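Side-chain contacts in escJ (Escherichia coli, PDB 1YJ7), which probably forms part of the molecular platform on which the type III secretion system of enteropathogenic Escherichia coli assembles: residues D[12-17]-D[28-33]; D[4-9]-D[52-57]; D[97-102]-D[108-113]; D[138-143]-D[161-166]; D[124-129]-D[145-150]. The protein carries 3 engineered substitutions. All blocks are in the same frame, centred on the assembly; numbering follows the deposited sequence. Where two conformers were deposited one is given.

Interaction 1 of 5, residues D[12-17]-D[28-33]; sequences KEANQM and VSKEMD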
# COMPACT_ATOMS: atom_id res chain seq x y z
N LYS D 12 -12.40 28.34 0.82
CA LYS D 12 -13.57 27.49 1.04
C LYS D 12 -13.23 26.32 1.94
O LYS D 12 -13.98 26.04 2.86
CB LYS D 12 -14.13 26.99 -0.29
CG LYS D 12 -15.27 26.00 -0.16
CD LYS D 12 -15.71 25.53 -1.55
CE LYS D 12 -16.37 24.19 -1.53
NZ LYS D 12 -16.69 23.75 -2.95
N GLU D 13 -12.11 25.65 1.68
CA GLU D 13 -11.72 24.49 2.50
C GLU D 13 -11.50 24.93 3.96
O GLU D 13 -11.98 24.30 4.90
CB GLU D 13 -10.55 23.71 1.92
CG GLU D 13 -10.34 22.42 2.70
CD GLU D 13 -10.13 21.19 1.84
OE1 GLU D 13 -9.31 21.25 0.92
OE2 GLU D 13 -10.80 20.17 2.10
N ALA D 14 -10.77 26.02 4.13
CA ALA D 14 -10.49 26.55 5.45
C ALA D 14 -11.80 26.94 6.16
O ALA D 14 -11.97 26.62 7.33
CB ALA D 14 -9.53 27.73 5.38
N ASN D 15 -12.70 27.63 5.47
CA ASN D 15 -13.96 28.03 6.10
C ASN D 15 -14.80 26.84 6.53
O ASN D 15 -15.40 26.85 7.59
CB ASN D 15 -14.80 28.90 5.17
CG ASN D 15 -14.29 30.32 5.05
OD1 ASN D 15 -13.53 30.80 5.90
ND2 ASN D 15 -14.67 30.98 3.95
N GLN D 16 -14.89 25.84 5.67
CA GLN D 16 -15.69 24.66 6.01
C GLN D 16 -15.11 23.93 7.21
O GLN D 16 -15.86 23.54 8.12
CB GLN D 16 -15.85 23.74 4.79
CG GLN D 16 -16.71 24.42 3.72
CD GLN D 16 -16.95 23.56 2.51
OE1 GLN D 16 -16.13 22.71 2.18
NE2 GLN D 16 -18.08 23.78 1.83
N MET D 17 -13.80 23.75 7.24
CA MET D 17 -13.15 23.06 8.36
C MET D 17 -13.27 23.89 9.64
O MET D 17 -13.58 23.36 10.69
CB MET D 17 -11.69 22.74 8.04
CG MET D 17 -11.54 21.66 7.01
SD MET D 17 -9.77 21.14 6.82
CE MET D 17 -9.55 21.73 5.46
N VAL D 28 -10.36 26.95 17.33
CA VAL D 28 -9.52 26.97 16.13
C VAL D 28 -9.18 28.40 15.74
O VAL D 28 -9.98 29.32 15.89
CB VAL D 28 -10.15 26.14 14.96
CG1 VAL D 28 -11.62 26.40 14.81
CG2 VAL D 28 -9.43 26.39 13.63
N SER D 29 -7.96 28.59 15.28
CA SER D 29 -7.50 29.87 14.79
C SER D 29 -7.04 29.73 13.35
O SER D 29 -6.52 28.70 12.94
CB SER D 29 -6.39 30.42 15.68
OG SER D 29 -5.29 29.55 15.69
N LYS D 30 -7.26 30.79 12.58
CA LYS D 30 -6.95 30.83 11.18
C LYS D 30 -6.04 32.01 10.90
O LYS D 30 -6.25 33.09 11.44
CB LYS D 30 -8.23 30.96 10.35
CG LYS D 30 -7.98 30.86 8.86
CD LYS D 30 -9.28 30.71 8.07
CE LYS D 30 -10.15 31.98 8.15
NZ LYS D 30 -11.52 31.76 7.56
N GLU D 31 -5.03 31.80 10.07
CA GLU D 31 -4.16 32.87 9.61
C GLU D 31 -3.95 32.75 8.11
O GLU D 31 -3.90 31.65 7.55
CB GLU D 31 -2.83 32.92 10.41
CG GLU D 31 -1.74 31.98 9.95
CD GLU D 31 -0.81 31.53 11.09
OE1 GLU D 31 -0.50 30.31 11.16
OE2 GLU D 31 -0.39 32.39 11.91
N MET D 32 -3.85 33.89 7.45
CA MET D 32 -3.67 33.95 6.02
C MET D 32 -2.18 34.21 5.73
O MET D 32 -1.58 35.10 6.34
CB MET D 32 -4.53 35.07 5.44
CG MET D 32 -4.72 35.00 3.96
SD MET D 32 -5.52 36.46 3.23
CE MET D 32 -6.70 36.96 4.45
N ASP D 33 -1.60 33.44 4.82
CA ASP D 33 -0.22 33.65 4.38
C ASP D 33 -0.17 34.67 3.25
O ASP D 33 -1.20 35.27 2.90
CB ASP D 33 0.46 32.31 4.00
CG ASP D 33 -0.10 31.67 2.74
OD1 ASP D 33 0.07 30.44 2.57
OD2 ASP D 33 -0.72 32.29 1.85

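Interaction 2 of 5, residues D[4-9]-D[52-57]; sequences QLYTGL and TILNNN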
# COMPACT_ATOMS: atom_id res chain seq x y z
N GLN D 4 -0.51 23.00 14.68
CA GLN D 4 -0.94 23.20 13.30
C GLN D 4 -1.76 22.02 12.81
O GLN D 4 -1.42 20.86 13.09
CB GLN D 4 0.28 23.35 12.42
CG GLN D 4 0.00 23.65 10.97
CD GLN D 4 1.29 23.78 10.18
OE1 GLN D 4 1.72 22.82 9.52
NE2 GLN D 4 1.92 24.95 10.25
N LEU D 5 -2.86 22.33 12.11
CA LEU D 5 -3.66 21.31 11.43
C LEU D 5 -3.20 21.22 9.97
O LEU D 5 -2.59 20.22 9.56
CB LEU D 5 -5.16 21.63 11.52
CG LEU D 5 -5.79 21.53 12.90
CD1 LEU D 5 -7.26 21.88 12.88
CD2 LEU D 5 -5.57 20.18 13.53
N TYR D 6 -3.49 22.27 9.19
CA TYR D 6 -3.17 22.33 7.76
C TYR D 6 -2.79 23.74 7.34
O TYR D 6 -3.29 24.72 7.90
CB TYR D 6 -4.34 21.85 6.89
CG TYR D 6 -4.69 20.42 7.15
CD1 TYR D 6 -5.74 20.06 7.98
CD2 TYR D 6 -3.90 19.40 6.63
CE1 TYR D 6 -6.03 18.72 8.25
CE2 TYR D 6 -4.18 18.07 6.90
CZ TYR D 6 -5.22 17.73 7.70
OH TYR D 6 -5.45 16.39 7.95
N THR D 7 -1.91 23.80 6.34
CA THR D 7 -1.53 25.01 5.64
C THR D 7 -1.96 24.88 4.18
O THR D 7 -2.37 23.82 3.73
CB THR D 7 0.00 25.21 5.70
OG1 THR D 7 0.65 24.18 4.94
CG2 THR D 7 0.54 25.01 7.11
N GLY D 8 -1.88 25.98 3.45
CA GLY D 8 -2.11 25.97 2.01
C GLY D 8 -3.54 25.78 1.61
O GLY D 8 -3.82 25.34 0.49
N LEU D 9 -4.47 26.08 2.51
CA LEU D 9 -5.87 25.80 2.26
C LEU D 9 -6.51 26.92 1.46
O LEU D 9 -6.20 28.10 1.66
CB LEU D 9 -6.65 25.65 3.58
CG LEU D 9 -6.22 24.51 4.51
CD1 LEU D 9 -6.95 24.62 5.85
CD2 LEU D 9 -6.47 23.16 3.83
N THR D 52 -10.18 13.95 14.82
CA THR D 52 -11.28 12.97 14.76
C THR D 52 -12.45 13.57 13.98
O THR D 52 -12.99 12.94 13.07
CB THR D 52 -11.72 12.54 16.16
OG1 THR D 52 -10.63 11.89 16.84
CG2 THR D 52 -12.84 11.47 16.09
N ILE D 53 -12.82 14.79 14.33
CA ILE D 53 -13.92 15.49 13.68
C ILE D 53 -13.63 15.70 12.21
O ILE D 53 -14.48 15.43 11.36
CB ILE D 53 -14.21 16.86 14.39
CG1 ILE D 53 -14.82 16.62 15.76
CG2 ILE D 53 -15.19 17.72 13.53
CD1 ILE D 53 -14.75 17.82 16.69
N LEU D 54 -12.42 16.15 11.88
CA LEU D 54 -12.09 16.35 10.47
C LEU D 54 -12.07 15.03 9.71
O LEU D 54 -12.62 14.93 8.61
CB LEU D 54 -10.77 17.06 10.31
CG LEU D 54 -10.76 18.49 10.86
CD1 LEU D 54 -9.35 19.05 10.73
CD2 LEU D 54 -11.78 19.38 10.17
N ASN D 55 -11.47 14.02 10.31
CA ASN D 55 -11.43 12.69 9.68
C ASN D 55 -12.82 12.13 9.40
O ASN D 55 -13.09 11.66 8.28
CB ASN D 55 -10.41 11.78 10.37
CG ASN D 55 -8.96 12.09 9.90
OD1 ASN D 55 -8.37 13.11 10.27
ND2 ASN D 55 -8.43 11.26 8.99
N ASN D 56 -13.70 12.22 10.40
CA ASN D 56 -15.05 11.66 10.32
C ASN D 56 -15.88 12.38 9.26
O ASN D 56 -16.84 11.83 8.73
CB ASN D 56 -15.75 11.71 11.67
CG ASN D 56 -15.20 10.70 12.67
OD1 ASN D 56 -14.29 9.94 12.38
ND2 ASN D 56 -15.77 10.71 13.87
N ASN D 57 -15.50 13.61 8.94
CA ASN D 57 -16.22 14.42 7.96
C ASN D 57 -15.53 14.53 6.61
O ASN D 57 -15.97 15.30 5.74
CB ASN D 57 -16.50 15.81 8.55
CG ASN D 57 -17.59 15.78 9.57
OD1 ASN D 57 -18.77 15.82 9.20
ND2 ASN D 57 -17.24 15.61 10.84

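Interaction 3 of 5, residues D[97-102]-D[108-113]; sequences RLLSKI and CSVSLN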
# COMPACT_ATOMS: atom_id res chain seq x y z
N ARG D 97 -23.76 20.87 -14.79
CA ARG D 97 -23.97 22.31 -14.82
C ARG D 97 -25.45 22.64 -14.83
O ARG D 97 -25.90 23.52 -14.11
CB ARG D 97 -23.27 22.93 -16.03
CG ARG D 97 -23.49 24.45 -16.14
CD ARG D 97 -23.04 25.02 -17.42
NE ARG D 97 -21.62 25.28 -17.37
CZ ARG D 97 -20.72 24.73 -18.13
NH1 ARG D 97 -21.08 23.86 -19.06
NH2 ARG D 97 -19.43 25.09 -17.98
N LEU D 98 -26.20 21.91 -15.66
CA LEU D 98 -27.65 22.09 -15.81
C LEU D 98 -28.38 21.71 -14.52
O LEU D 98 -29.16 22.49 -13.97
CB LEU D 98 -28.16 21.30 -17.03
CG LEU D 98 -29.67 21.31 -17.38
CD1 LEU D 98 -29.91 20.99 -18.87
CD2 LEU D 98 -30.46 20.36 -16.51
N LEU D 99 -28.10 20.52 -13.99
CA LEU D 99 -28.79 20.06 -12.79
C LEU D 99 -28.47 20.95 -11.59
O LEU D 99 -29.29 21.10 -10.69
CB LEU D 99 -28.44 18.61 -12.46
CG LEU D 99 -28.91 17.57 -13.46
CD1 LEU D 99 -28.38 16.20 -13.07
CD2 LEU D 99 -30.40 17.56 -13.55
N SER D 100 -27.30 21.57 -11.59
CA SER D 100 -26.90 22.39 -10.46
C SER D 100 -27.64 23.73 -10.41
O SER D 100 -27.51 24.47 -9.43
CB SER D 100 -25.40 22.62 -10.48
OG SER D 100 -24.72 21.38 -10.37
N LYS D 101 -28.42 24.04 -11.43
CA LYS D 101 -29.30 25.21 -11.41
C LYS D 101 -30.66 24.93 -10.77
O LYS D 101 -31.43 25.86 -10.50
CB LYS D 101 -29.50 25.77 -12.83
CG LYS D 101 -28.21 26.29 -13.44
CD LYS D 101 -28.48 26.93 -14.79
CE LYS D 101 -27.20 27.28 -15.51
NZ LYS D 101 -27.52 28.07 -16.74
N ILE D 102 -30.98 23.67 -10.50
CA ILE D 102 -32.22 23.37 -9.79
C ILE D 102 -32.12 23.88 -8.36
O ILE D 102 -31.17 23.55 -7.66
CB ILE D 102 -32.47 21.85 -9.78
CG1 ILE D 102 -32.68 21.35 -11.21
CG2 ILE D 102 -33.66 21.53 -8.90
CD1 ILE D 102 -32.70 19.85 -11.34
N CYS D 108 -23.42 17.84 -7.40
CA CYS D 108 -23.93 16.89 -8.39
C CYS D 108 -22.76 16.14 -9.00
O CYS D 108 -21.73 16.76 -9.34
CB CYS D 108 -24.72 17.63 -9.52
SG CYS D 108 -25.48 16.52 -10.71
N SER D 109 -22.88 14.82 -9.17
CA SER D 109 -21.95 14.06 -9.96
C SER D 109 -22.72 13.21 -10.95
O SER D 109 -23.72 12.61 -10.60
CB SER D 109 -21.09 13.14 -9.09
OG SER D 109 -20.08 13.86 -8.42
N VAL D 110 -22.24 13.19 -12.18
CA VAL D 110 -22.80 12.36 -13.24
C VAL D 110 -21.68 11.53 -13.83
O VAL D 110 -20.63 12.07 -14.22
CB VAL D 110 -23.44 13.22 -14.36
CG1 VAL D 110 -23.92 12.33 -15.50
CG2 VAL D 110 -24.58 14.03 -13.79
N SER D 111 -21.89 10.21 -13.89
CA SER D 111 -20.98 9.34 -14.60
C SER D 111 -21.76 8.65 -15.71
O SER D 111 -22.75 7.96 -15.44
CB SER D 111 -20.35 8.29 -13.66
OG SER D 111 -19.42 7.49 -14.38
N LEU D 112 -21.33 8.87 -16.96
CA LEU D 112 -21.99 8.33 -18.15
C LEU D 112 -21.25 7.14 -18.74
O LEU D 112 -20.03 7.15 -18.84
CB LEU D 112 -22.06 9.39 -19.25
CG LEU D 112 -22.94 10.59 -18.97
CD1 LEU D 112 -22.82 11.53 -20.15
CD2 LEU D 112 -24.40 10.20 -18.72
N ASN D 113 -22.05 6.17 -19.19
CA ASN D 113 -21.61 5.01 -19.95
C ASN D 113 -22.31 5.11 -21.31
O ASN D 113 -23.47 4.75 -21.41
CB ASN D 113 -22.03 3.74 -19.20
CG ASN D 113 -22.04 2.49 -20.09
OD1 ASN D 113 -21.18 2.34 -20.95
ND2 ASN D 113 -23.03 1.61 -19.89

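Interaction 4 of 5, residues D[138-143]-D[161-166]; sequences PSVIQI and VVIKSS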
# COMPACT_ATOMS: atom_id res chain seq x y z
N PRO D 138 -39.54 14.78 -5.08
CA PRO D 138 -40.52 15.07 -6.15
C PRO D 138 -39.90 15.45 -7.50
O PRO D 138 -40.59 15.37 -8.53
CB PRO D 138 -41.33 16.23 -5.58
CG PRO D 138 -41.13 16.16 -4.13
CD PRO D 138 -39.72 15.70 -3.94
N SER D 139 -38.63 15.87 -7.50
CA SER D 139 -37.92 16.23 -8.72
C SER D 139 -37.15 15.07 -9.38
O SER D 139 -36.59 15.25 -10.45
CB SER D 139 -36.96 17.39 -8.44
OG SER D 139 -37.70 18.50 -7.99
N VAL D 140 -37.16 13.88 -8.80
CA VAL D 140 -36.38 12.78 -9.37
C VAL D 140 -36.83 12.41 -10.78
O VAL D 140 -36.01 12.22 -11.65
CB VAL D 140 -36.37 11.55 -8.44
CG1 VAL D 140 -35.77 10.32 -9.13
CG2 VAL D 140 -35.58 11.88 -7.24
N ILE D 141 -38.14 12.34 -11.01
CA ILE D 141 -38.65 12.05 -12.34
C ILE D 141 -38.21 13.11 -13.38
O ILE D 141 -37.81 12.77 -14.49
CB ILE D 141 -40.11 11.91 -12.17
CG1 ILE D 141 -40.41 10.48 -11.72
CG2 ILE D 141 -40.84 12.21 -13.50
CD1 ILE D 141 -41.84 10.25 -11.40
N GLN D 142 -38.19 14.39 -12.97
CA GLN D 142 -37.71 15.47 -13.83
C GLN D 142 -36.23 15.35 -14.11
O GLN D 142 -35.78 15.50 -15.24
CB GLN D 142 -38.01 16.82 -13.19
CG GLN D 142 -39.49 17.17 -13.23
CD GLN D 142 -39.86 18.34 -12.34
OE1 GLN D 142 -40.70 19.19 -12.71
NE2 GLN D 142 -39.27 18.39 -11.15
N ILE D 143 -35.45 15.10 -13.07
CA ILE D 143 -34.01 14.90 -13.23
C ILE D 143 -33.71 13.78 -14.20
O ILE D 143 -32.88 13.92 -15.08
CB ILE D 143 -33.35 14.67 -11.85
CG1 ILE D 143 -33.38 15.97 -11.04
CG2 ILE D 143 -31.93 14.14 -12.03
CD1 ILE D 143 -33.14 15.78 -9.57
N VAL D 161 -30.63 7.53 -10.09
CA VAL D 161 -30.56 8.81 -9.38
C VAL D 161 -30.59 8.56 -7.89
O VAL D 161 -31.50 7.88 -7.36
CB VAL D 161 -31.71 9.76 -9.81
CG1 VAL D 161 -31.66 11.09 -9.02
CG2 VAL D 161 -31.63 10.02 -11.30
N VAL D 162 -29.59 9.07 -7.19
CA VAL D 162 -29.55 8.99 -5.75
C VAL D 162 -29.49 10.42 -5.23
O VAL D 162 -28.69 11.21 -5.71
CB VAL D 162 -28.35 8.20 -5.27
CG1 VAL D 162 -28.20 8.25 -3.76
CG2 VAL D 162 -28.48 6.70 -5.76
N ILE D 163 -30.37 10.73 -4.28
CA ILE D 163 -30.40 12.06 -3.66
C ILE D 163 -30.10 11.97 -2.17
O ILE D 163 -30.62 11.12 -1.47
CB ILE D 163 -31.73 12.81 -3.98
CG1 ILE D 163 -32.95 12.06 -3.44
CG2 ILE D 163 -31.88 13.04 -5.50
CD1 ILE D 163 -34.23 12.89 -3.50
N LYS D 164 -29.20 12.83 -1.68
CA LYS D 164 -28.84 12.88 -0.28
C LYS D 164 -28.80 14.33 0.20
O LYS D 164 -28.40 15.22 -0.54
CB LYS D 164 -27.46 12.27 -0.05
CG LYS D 164 -27.33 10.79 -0.40
CD LYS D 164 -28.07 9.91 0.60
CE LYS D 164 -28.39 8.55 -0.01
NZ LYS D 164 -28.81 7.54 1.01
N SER D 165 -29.24 14.56 1.43
CA SER D 165 -29.05 15.83 2.12
C SER D 165 -27.60 15.97 2.53
O SER D 165 -26.98 15.02 2.97
CB SER D 165 -29.93 15.88 3.36
OG SER D 165 -29.63 17.02 4.16
N SER D 166 -27.04 17.19 2.45
CA SER D 166 -25.67 17.40 2.89
C SER D 166 -25.52 17.10 4.39
O SER D 166 -24.41 16.80 4.88
CB SER D 166 -25.23 18.84 2.60
OG SER D 166 -25.96 19.74 3.40

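Interaction 5 of 5, residues D[124-129]-D[145-150]; sequences AAVLVI and NLVKNS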
# COMPACT_ATOMS: atom_id res chain seq x y z
N ALA D 124 -26.47 5.74 -17.03
CA ALA D 124 -25.95 6.91 -16.33
C ALA D 124 -26.18 6.78 -14.84
O ALA D 124 -27.21 6.31 -14.42
CB ALA D 124 -26.64 8.17 -16.82
N ALA D 125 -25.19 7.22 -14.07
CA ALA D 125 -25.29 7.31 -12.61
C ALA D 125 -25.29 8.78 -12.23
O ALA D 125 -24.43 9.51 -12.68
CB ALA D 125 -24.10 6.63 -11.99
N VAL D 126 -26.24 9.18 -11.40
CA VAL D 126 -26.44 10.57 -11.02
C VAL D 126 -26.60 10.66 -9.52
O VAL D 126 -27.52 10.07 -8.95
CB VAL D 126 -27.69 11.15 -11.69
CG1 VAL D 126 -27.86 12.63 -11.32
CG2 VAL D 126 -27.60 10.97 -13.19
N LEU D 127 -25.68 11.38 -8.88
CA LEU D 127 -25.75 11.66 -7.44
C LEU D 127 -26.00 13.15 -7.26
O LEU D 127 -25.28 13.99 -7.83
CB LEU D 127 -24.45 11.27 -6.76
CG LEU D 127 -24.36 11.59 -5.26
CD1 LEU D 127 -25.39 10.82 -4.45
CD2 LEU D 127 -22.96 11.31 -4.78
N VAL D 128 -27.04 13.47 -6.51
CA VAL D 128 -27.42 14.86 -6.25
C VAL D 128 -27.43 15.08 -4.75
O VAL D 128 -28.05 14.34 -4.00
CB VAL D 128 -28.80 15.19 -6.84
CG1 VAL D 128 -29.20 16.65 -6.54
CG2 VAL D 128 -28.83 14.90 -8.33
N ILE D 129 -26.73 16.12 -4.32
CA ILE D 129 -26.71 16.51 -2.93
C ILE D 129 -27.59 17.74 -2.80
O ILE D 129 -27.43 18.70 -3.56
CB ILE D 129 -25.28 16.87 -2.44
CG1 ILE D 129 -24.28 15.73 -2.69
CG2 ILE D 129 -25.33 17.22 -0.94
CD1 ILE D 129 -24.72 14.32 -2.16
N ASN D 145 -35.58 12.60 -16.57
CA ASN D 145 -35.98 12.99 -17.92
C ASN D 145 -34.99 13.97 -18.55
O ASN D 145 -34.67 13.85 -19.74
CB ASN D 145 -37.40 13.56 -17.93
CG ASN D 145 -38.48 12.49 -17.88
OD1 ASN D 145 -38.31 11.39 -18.41
ND2 ASN D 145 -39.61 12.81 -17.25
N LEU D 146 -34.47 14.92 -17.77
CA LEU D 146 -33.42 15.82 -18.25
C LEU D 146 -32.13 15.07 -18.66
O LEU D 146 -31.58 15.31 -19.73
CB LEU D 146 -33.10 16.89 -17.21
CG LEU D 146 -34.24 17.89 -16.92
CD1 LEU D 146 -33.98 18.64 -15.64
CD2 LEU D 146 -34.41 18.87 -18.08
N VAL D 147 -31.69 14.13 -17.83
CA VAL D 147 -30.52 13.34 -18.13
C VAL D 147 -30.77 12.47 -19.37
O VAL D 147 -29.93 12.43 -20.26
CB VAL D 147 -30.11 12.47 -16.92
CG1 VAL D 147 -28.98 11.55 -17.28
CG2 VAL D 147 -29.70 13.38 -15.75
N LYS D 148 -31.92 11.83 -19.43
CA LYS D 148 -32.28 10.97 -20.55
C LYS D 148 -32.13 11.70 -21.87
O LYS D 148 -31.52 11.19 -22.79
CB LYS D 148 -33.72 10.49 -20.38
CG LYS D 148 -34.21 9.55 -21.50
CD LYS D 148 -35.70 9.48 -21.52
CE LYS D 148 -36.18 8.49 -22.59
NZ LYS D 148 -35.95 9.01 -23.96
N ASN D 149 -32.69 12.90 -21.94
CA ASN D 149 -32.74 13.62 -23.21
C ASN D 149 -31.50 14.44 -23.52
O ASN D 149 -31.41 15.04 -24.59
CB ASN D 149 -34.03 14.43 -23.28
CG ASN D 149 -35.24 13.54 -23.55
OD1 ASN D 149 -35.22 12.73 -24.46
ND2 ASN D 149 -36.25 13.65 -22.72
N SER D 150 -30.51 14.40 -22.62
CA SER D 150 -29.21 15.02 -22.86
C SER D 150 -28.23 14.16 -23.61
O SER D 150 -27.26 14.69 -24.14
CB SER D 150 -28.54 15.43 -21.54
OG SER D 150 -29.28 16.43 -20.88

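Interaction 1 of 5, residues D[12-17]-D[28-33]
Ala14, in the first turns of helix 11-23, stands over Lys30 of strand 28-32, and their CA atoms, 8.0 Å apart, mark the nearest approach of the two backbones. This is helix-on-sheet packing in a split beta-alpha-beta unit: strands 3-9 and 28-32 are joined through the helix, and strand 38-42 lies between them in the antiparallel sheet. The helix is regular here, with Gln16 N bonded to Lys12 O and Met17 N to Glu13 O, both at 3.0 Å, while Thr10 OG1 meets Glu13 N at its start. Ala14 directs its CB at the strand, also rests on Leu9 and Met38, and is buried. Lys30 leaves the strand with CG anti to the backbone N (chi1 -174°), and its aliphatic part passes the helix so that CD lies 4.0 Å from Ala14 CB. A bend at chi3 (67°) then carries the ammonium group beyond the methyl toward the exposed face of the helix. Asn15 points its CB away from the strand, yet its carboxamide swings back, placing OD1 at 2.8 Å from Lys30 NZ.

Interaction 2 of 5, residues D[4-9]-D[52-57]
Leu5 and Tyr6, neighbours on strand 3-9, both reach Leu54 where helix 47-56 packs on this outer strand of the chain's three-stranded antiparallel sheet. Along the strand, Gln4 comes first and offers its O to Lys30 NZ of the second subunit. Leu5 follows and brings CD1 to 4.1 Å from Leu54 CD1; Leu21, Phe47 and Ile51 also touch this side chain. Tyr6 would be expected on the other face of a regular strand, but it and Leu5 form a classic beta bulge opposite Leu40, which lets two successive residues face the helix. The ring meets the leucine at its edge, near the ring plane, with CE1 4.2 Å from Leu54 CD1, so a single methyl serves both partners. Thr7 OG1 is hydrogen-bonded to Glu11 OE1 of the second subunit. Gly8, at positive phi (72°), and Leu9 make a G1 beta bulge against Met38, and Leu9 packs on Met17. At the helix end, Asn57 ND2 gives Ile53 O a nearly straight bond (2.8 Å, 173°). Between strand and helix the contact is wholly apolar and buried, resting on dispersion and the exclusion of water.

Interaction 3 of 5, residues D[97-102]-D[108-113]
Leu99 and Cys108 point at each other where the last turns of helix 80-99 pass strand 105-113. Two points along the leucine lie against the sulfur: CD1 is 3.8 Å from Cys108 SG, and Leu99 CB is 4.0 Å from the same atom. Cys108 places SG anti to the backbone N (chi1 -176°), which directs the thiol along the leucine. Farther up the strand, Val110 faces the same way, and its CG2 approaches Leu99 CD1 more loosely, at 4.4 Å; the CD1 methyl thus spans two strand residues, while Ile143, Val147 and Val126 also pack round the leucine. Ser100 comes in beside this pair: OG lies 3.8 Å from Cys108 CB, a van der Waals contact, and takes its hydrogen bond with Glu96 O in the preceding turn. A type I turn runs from Leu99 to Ile102, closed by Ile102 N on Leu99 O (3.1 Å). Glu96 and Glu92 tie the helix to the strand in another way, their OE1 atoms bonding Val110 N and Leu112 N. On the other face of the strand, Lys101 of the second subunit is hydrogen-bonded to Ser109 OG. Across the contact itself the sulfur behaves as an apolar group, so helix end and strand are joined by buried hydrophobic packing, with polar attachment supplied by the neighbouring glutamates.

Interaction 4 of 5, residues D[138-143]-D[161-166]
Val140, in the first turn of helix 140-150, leans over Val161 and Ile163 of strand 159-165. From its CB, which points at the strand, the side chain forks. With CG1 anti to the backbone N (chi1 170°), that methyl is set over Val161, 4.2 Å from Val161 CB and equally far from Val161 CG1. The second branch heads along the strand, and Val140 CG2 lies 4.1 Å from Ile163 CD1 in the conformer described here; Ile163 was deposited in two, so this touch is the less certain one. The two valines run past each other in opposite directions, each fitting its branches beside the other's. One turn on, Ile143 adds to the grip: its CG2 lies 4.2 Å from Val161 CG2, so Val161 is packed by two helix residues, while Ile143 also touches Ile102. Ile143 N is bonded to Ser139 O at 2.9 Å. Val161 N is bonded to a glycerol molecule, probably from the crystallisation liquor, near this end of the contact. Val162 points the other way, against Leu146 of the second subunit. A helix that packs on the strand following it, linking two parallel neighbours (123-130 and 159-165), is typical of a beta-alpha-beta crossover.

Interaction 5 of 5, residues D[124-129]-D[145-150]
In the beta-alpha-beta unit formed by strand 123-130, helix 140-150 and strand 159-165, Val147 of the helix is the residue that packs on Ala124 and Val126 of the first, central strand. Both strand residues face the helix, and Val147 divides its methyls between them. Its CG1, anti to the backbone N (chi1 175°), lies 4.1 Å from Ala124 CB; CG2, on the other branch, lies 4.1 Å from Val126 CG2. Where Ala124 presents a lone methyl, Val126 meets the helix with one branch of its fork, and the two valines lie alongside each other, pointing opposite ways. The backbones come nearest between Ala124 and Val147, with CA atoms 8.1 Å apart. Ile95 and Leu154 close round Val147, and Leu99 covers Val126, so helices 80-99 and 140-150 meet over this strand. Ser150 OG donates to Leu146 O (2.8 Å), the donor tilted 34° from the carbonyl plane. Ala125 and Leu127 lie on the reverse of the sheet, against Ser150 and Ile102 of the second subunit. Two helices covering one face of a three-stranded sheet are typical of a two-layer alpha/beta domain, consistent with the ring-building domains of the YscJ/FliF family.

Overall arrangement
The contacts fall into two groups on opposite sides of the chain's centre. Interactions 1 and 2, centres about 10 Å apart, belong to the N-terminal antiparallel sheet and its helices; interaction 1 lies within the chain span of interaction 2, and Met17 of the one packs on Leu54 of the other. Interactions 3, 4 and 5 follow, with centres about 6 to 11 Å apart, round the mixed sheet 105-113, 123-130, 159-165. Interactions 4 and 5 share helix 140-150 and alternate along the chain, while the neighbouring strands 105-113 and 123-130 join 3 to 5. Centres in different groups are 28 to 34 Å apart, consistent with two compact modules on an extended linker. Interactions 2 to 5 also touch the second subunit.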